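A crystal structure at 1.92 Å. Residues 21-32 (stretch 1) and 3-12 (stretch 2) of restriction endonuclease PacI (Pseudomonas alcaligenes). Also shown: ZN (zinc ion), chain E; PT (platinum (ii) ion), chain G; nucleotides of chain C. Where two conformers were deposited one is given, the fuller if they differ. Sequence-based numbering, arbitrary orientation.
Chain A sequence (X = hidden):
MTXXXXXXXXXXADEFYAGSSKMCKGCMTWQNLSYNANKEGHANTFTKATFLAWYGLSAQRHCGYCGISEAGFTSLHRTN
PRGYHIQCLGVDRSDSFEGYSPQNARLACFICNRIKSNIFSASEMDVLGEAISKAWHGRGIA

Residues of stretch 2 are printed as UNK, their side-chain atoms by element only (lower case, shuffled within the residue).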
# COMPACT_ATOMS: atom_id res chain seq x y z
N SER A 21 7.90 -25.24 9.59
CA SER A 21 9.24 -24.93 9.05
C SER A 21 10.36 -25.32 10.02
O SER A 21 10.24 -25.12 11.24
CB SER A 21 9.37 -23.44 8.67
OG SER A 21 8.76 -23.14 7.43
N LYS A 22 11.44 -25.87 9.46
CA LYS A 22 12.63 -26.27 10.23
C LYS A 22 13.75 -25.22 10.16
O LYS A 22 14.65 -25.21 11.01
CB LYS A 22 13.16 -27.62 9.74
CG LYS A 22 12.22 -28.80 9.98
CD LYS A 22 12.63 -30.01 9.14
CE LYS A 22 11.73 -31.21 9.41
NZ LYS A 22 12.15 -32.42 8.63
N MET A 23 13.70 -24.36 9.15
CA MET A 23 14.66 -23.24 8.98
C MET A 23 14.39 -22.10 9.99
O MET A 23 13.24 -21.82 10.32
CB MET A 23 14.66 -22.72 7.51
CG MET A 23 13.27 -22.47 6.83
SD MET A 23 13.28 -21.85 5.08
CE MET A 23 14.14 -23.24 4.33
N CYS A 24 15.45 -21.46 10.49
CA CYS A 24 15.27 -20.27 11.31
C CYS A 24 14.82 -19.08 10.44
O CYS A 24 14.88 -19.13 9.20
CB CYS A 24 16.55 -19.94 12.09
SG CYS A 24 17.86 -19.15 11.14
N LYS A 25 14.38 -18.00 11.09
CA LYS A 25 13.88 -16.82 10.36
C LYS A 25 15.00 -16.22 9.49
O LYS A 25 14.74 -15.78 8.38
CB LYS A 25 13.31 -15.76 11.33
CG LYS A 25 12.01 -16.18 12.06
CD LYS A 25 11.69 -15.21 13.21
CE LYS A 25 10.30 -15.42 13.79
NZ LYS A 25 10.04 -14.43 14.88
N GLY A 26 16.23 -16.21 9.99
CA GLY A 26 17.37 -15.65 9.24
C GLY A 26 17.65 -16.41 7.96
O GLY A 26 17.89 -15.82 6.89
N CYS A 27 17.61 -17.74 8.06
CA CYS A 27 17.85 -18.59 6.90
C CYS A 27 16.73 -18.47 5.87
O CYS A 27 16.99 -18.38 4.67
CB CYS A 27 18.03 -20.05 7.33
SG CYS A 27 19.65 -20.46 8.07
N MET A 28 15.49 -18.47 6.33
CA MET A 28 14.34 -18.33 5.44
C MET A 28 14.33 -16.94 4.80
O MET A 28 14.09 -16.81 3.60
CB MET A 28 13.03 -18.64 6.18
CG MET A 28 11.73 -18.43 5.40
SD MET A 28 11.19 -19.83 4.39
CE MET A 28 12.26 -19.68 2.94
N THR A 29 14.62 -15.90 5.58
CA THR A 29 14.66 -14.55 5.02
C THR A 29 15.81 -14.41 4.00
O THR A 29 15.62 -13.82 2.95
CB THR A 29 14.67 -13.46 6.08
OG1 THR A 29 13.50 -13.60 6.89
CG2 THR A 29 14.63 -12.08 5.44
N TRP A 30 16.97 -14.99 4.30
CA TRP A 30 18.07 -14.98 3.33
C TRP A 30 17.72 -15.70 2.03
O TRP A 30 18.02 -15.19 0.94
CB TRP A 30 19.36 -15.58 3.92
CG TRP A 30 20.43 -15.81 2.86
CD1 TRP A 30 20.87 -17.02 2.39
CD2 TRP A 30 21.16 -14.81 2.14
NE1 TRP A 30 21.84 -16.83 1.43
CE2 TRP A 30 22.04 -15.49 1.26
CE3 TRP A 30 21.16 -13.41 2.14
CZ2 TRP A 30 22.92 -14.82 0.39
CZ3 TRP A 30 22.04 -12.73 1.30
CH2 TRP A 30 22.91 -13.44 0.44
N GLN A 31 17.08 -16.87 2.14
CA GLN A 31 16.63 -17.64 0.96
C GLN A 31 15.68 -16.79 0.11
O GLN A 31 15.82 -16.72 -1.12
CB GLN A 31 15.94 -18.94 1.42
CG GLN A 31 15.44 -19.86 0.29
CD GLN A 31 14.73 -21.14 0.81
OE1 GLN A 31 13.75 -21.61 0.22
NE2 GLN A 31 15.23 -21.71 1.92
N ASN A 32 14.74 -16.11 0.77
CA ASN A 32 13.77 -15.27 0.08
C ASN A 32 14.47 -14.10 -0.61
O ASN A 32 14.15 -13.79 -1.75
CB ASN A 32 12.70 -14.75 1.05
CG ASN A 32 11.66 -15.82 1.39
OD1 ASN A 32 11.29 -16.64 0.55
ND2 ASN A 32 11.17 -15.80 2.63
N UNK A 3 19.41 -25.59 17.87
CA UNK A 3 20.29 -25.34 16.72
C UNK A 3 19.50 -25.36 15.40
O UNK A 3 18.65 -26.22 15.20
n UNK A 3 23.63 -28.10 14.76
c UNK A 3 23.64 -27.11 15.65
c UNK A 3 22.47 -26.13 15.58
c UNK A 3 21.44 -26.36 16.68
o UNK A 3 24.53 -26.97 16.48
N UNK A 4 19.79 -24.40 14.51
CA UNK A 4 19.17 -24.38 13.17
C UNK A 4 19.94 -25.31 12.24
O UNK A 4 21.15 -25.16 12.08
s UNK A 4 18.55 -22.87 10.83
c UNK A 4 19.14 -22.96 12.57
N UNK A 5 19.23 -26.26 11.59
CA UNK A 5 19.91 -27.26 10.78
C UNK A 5 20.53 -26.68 9.50
O UNK A 5 21.33 -27.34 8.85
c UNK A 5 18.80 -28.25 10.44
c UNK A 5 17.77 -26.44 11.58
c UNK A 5 17.56 -27.43 10.47
N UNK A 6 20.17 -25.44 9.17
CA UNK A 6 20.67 -24.80 7.95
C UNK A 6 21.91 -23.92 8.19
O UNK A 6 22.93 -24.11 7.51
c UNK A 6 19.55 -24.02 7.24
n UNK A 6 20.39 -23.36 2.06
c UNK A 6 20.10 -24.04 4.79
n UNK A 6 19.01 -23.70 3.87
c UNK A 6 19.17 -23.38 2.59
n UNK A 6 18.12 -23.08 1.84
c UNK A 6 20.02 -23.21 6.05
N UNK A 7 21.84 -22.99 9.15
CA UNK A 7 22.99 -22.15 9.49
C UNK A 7 23.89 -22.74 10.59
O UNK A 7 25.02 -22.30 10.75
c UNK A 7 22.56 -20.73 9.90
s UNK A 7 21.49 -20.67 11.36
N UNK A 8 23.37 -23.71 11.34
CA UNK A 8 24.07 -24.34 12.48
C UNK A 8 24.15 -23.47 13.74
O UNK A 8 24.81 -23.84 14.71
c UNK A 8 25.48 -24.85 12.09
o UNK A 8 25.67 -28.02 11.46
n UNK A 8 23.64 -27.23 10.88
c UNK A 8 25.52 -25.72 10.84
c UNK A 8 24.94 -27.09 11.09
N UNK A 9 23.46 -22.33 13.73
CA UNK A 9 23.49 -21.44 14.88
C UNK A 9 22.65 -21.97 16.03
O UNK A 9 21.62 -22.61 15.81
c UNK A 9 21.29 -16.91 12.71
n UNK A 9 20.08 -17.04 12.19
c UNK A 9 23.48 -17.89 13.30
c UNK A 9 24.01 -19.28 13.62
n UNK A 9 21.66 -15.75 13.24
c UNK A 9 23.05 -20.03 14.52
n UNK A 9 22.13 -17.94 12.73
N UNK A 10 23.14 -21.74 17.25
CA UNK A 10 22.36 -21.99 18.45
C UNK A 10 21.49 -20.77 18.72
O UNK A 10 22.00 -19.65 18.86
c UNK A 10 23.29 -22.33 19.61
n UNK A 10 25.44 -23.44 19.40
o UNK A 10 23.57 -24.63 19.02
c UNK A 10 24.12 -23.57 19.33
N UNK A 11 20.16 -20.98 18.74
CA UNK A 11 19.17 -19.88 18.76
C UNK A 11 17.95 -20.11 19.64
O UNK A 11 17.49 -21.24 19.78
c UNK A 11 18.79 -19.61 14.89
c UNK A 11 19.57 -19.45 16.16
c UNK A 11 18.63 -19.63 17.34
c UNK A 11 20.26 -18.11 16.22
N UNK A 12 17.38 -19.03 20.17
CA UNK A 12 16.12 -19.10 20.94
C UNK A 12 14.89 -19.42 20.10
O UNK A 12 14.89 -19.22 18.87
c UNK A 12 15.90 -17.82 21.68
ZN ZN E . 19.28 -20.77 10.32
PT PT G . 11.26 -21.84 5.01
P DA C 3 7.50 -15.12 6.91
OP1 DA C 3 7.05 -14.45 8.16
OP2 DA C 3 8.95 -15.23 6.62
O5' DA C 3 6.92 -16.59 6.83
C5' DA C 3 5.72 -16.95 7.49
C4' DA C 3 5.32 -18.37 7.09
O4' DA C 3 5.42 -18.50 5.65
C3' DA C 3 6.18 -19.51 7.63
O3' DA C 3 5.40 -20.70 7.65
C2' DA C 3 7.27 -19.65 6.56
C1' DA C 3 6.45 -19.41 5.29
N9 DA C 3 7.20 -18.83 4.18
C8 DA C 3 8.25 -17.95 4.24
N7 DA C 3 8.70 -17.59 3.06
C5 DA C 3 7.90 -18.30 2.17
C6 DA C 3 7.84 -18.38 0.75
N6 DA C 3 8.66 -17.72 -0.07
N1 DA C 3 6.89 -19.16 0.19
C2 DA C 3 6.05 -19.84 0.98
N3 DA C 3 6.00 -19.85 2.31
C4 DA C 3 6.96 -19.06 2.85
P DA C 2 8.99 -9.72 3.45
OP1 DA C 2 8.42 -8.91 4.56
OP2 DA C 2 10.43 -10.06 3.47
O5' DA C 2 8.18 -11.08 3.25
C5' DA C 2 6.84 -11.20 3.79
C4' DA C 2 6.48 -12.66 4.03
O4' DA C 2 6.40 -13.35 2.76
C3' DA C 2 7.48 -13.48 4.85
O3' DA C 2 6.75 -14.44 5.66
C2' DA C 2 8.37 -14.16 3.80
C1' DA C 2 7.40 -14.35 2.63
N9 DA C 2 7.95 -14.16 1.29
C8 DA C 2 9.16 -13.64 0.91
N7 DA C 2 9.36 -13.59 -0.40
C5 DA C 2 8.17 -14.10 -0.91
C6 DA C 2 7.72 -14.30 -2.23
N6 DA C 2 8.45 -13.99 -3.30
N1 DA C 2 6.47 -14.84 -2.40
C2 DA C 2 5.75 -15.15 -1.32
N3 DA C 2 6.08 -15.00 -0.02
C4 DA C 2 7.31 -14.46 0.11

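Position 3 carries three carbons in a row, the third bonded to one oxygen and one nitrogen, and nothing on stretch 1 lies within reach. A terminal amide on a chain of this length is Gln 3, whose polar end suits its exposed place.

Position 4 has one carbon and then one sulfur. The sulfur lies 2.3 Å from the zinc ion and 3.8 Å from Cys 27 SG, too far for a disulfide, so this is a metal ligand: Cys 4. A zinc-bound thiolate keeps electron density for hydrogen bonding, and Cys 24 N donates to Cys 4 SG at 3.4 Å.

At position 5 three carbons close a ring onto the backbone nitrogen, and the ring carbon bonded to that nitrogen lies 3.4 Å from Lys 22 O. Only proline closes such a ring, so this is Pro 5. Its ring restricts phi to a value, here -70°, that suits the turn beginning after the first ligand.

Position 6 shows three carbons, a nitrogen, and a carbon bearing two more nitrogens, a guanidinium. The second carbon passes 3.4 Å from Cys 27 SG, and the planar end reaches the helix, where Gln 31 lies near its plane at the edge. This is Arg 6, long enough to pass the metal site and still meet the helix. The backbone serves the site as well, Arg 6 N donating to Cys 4 SG at 3.5 Å.

Position 7 again has one carbon and one sulfur, the sulfur 2.5 Å from zinc and the carbon packed 3.4 Å from Cys 27 SG. It is Cys 7. Cys 7 N makes a weak hydrogen bond to Cys 4 SG at 3.7 Å, so the turn folds its amides around the first thiolate.

Position 8 has three carbons ending in one oxygen and one nitrogen, and its CA-to-CB bond points away from stretch 1. This is Gln 8, whose polar amide is at ease in an exposed place; phi is positive (75°), and Gln 8 N closes the turn onto Cys 4 O at 2.8 Å.

Position 9 has three carbons, a nitrogen and a carbon bearing two more nitrogens, one of them 3.2 Å from Cys 24 SG: Arg 9. Arg 9 NE donates to Cys 7 SG at 3.1 Å, and the contact of Arg 9 NH2 with Cys 24 SG is a weak hydrogen bond. A cationic donor suits a cluster of negatively charged thiolates. Gly 26 leaves it room: an ideal CB there would come within 2.9 Å of Arg 9 NH2, a clash.

Position 10 has two carbons, the second with one oxygen and one nitrogen, far from stretch 1: Asn 10, a polar residue at an exposed strand position.

Position 11 has four carbons forked at the second, and one end carbon packs 3.6 Å from Cys 24 CB. It is Leu 11, covering the apolar CB of buried Cys 24.

Position 12 has a single carbon and no contact with stretch 1: Ala 12, a small methyl tolerated in a partly exposed place.

The contact is thus a zinc clasp. Cys 4 and Cys 7 supply two thiolates from the turn; Cys 24 and Cys 27 supply two from the helix start, where Cys 24 SG caps the helix by accepting from Cys 27 N at 3.4 Å. Backbone amides and Arg 9 donate to the sulfurs, and Leu 11 packs alongside.

Stretch 2 3-12: QCPRCQRNLA
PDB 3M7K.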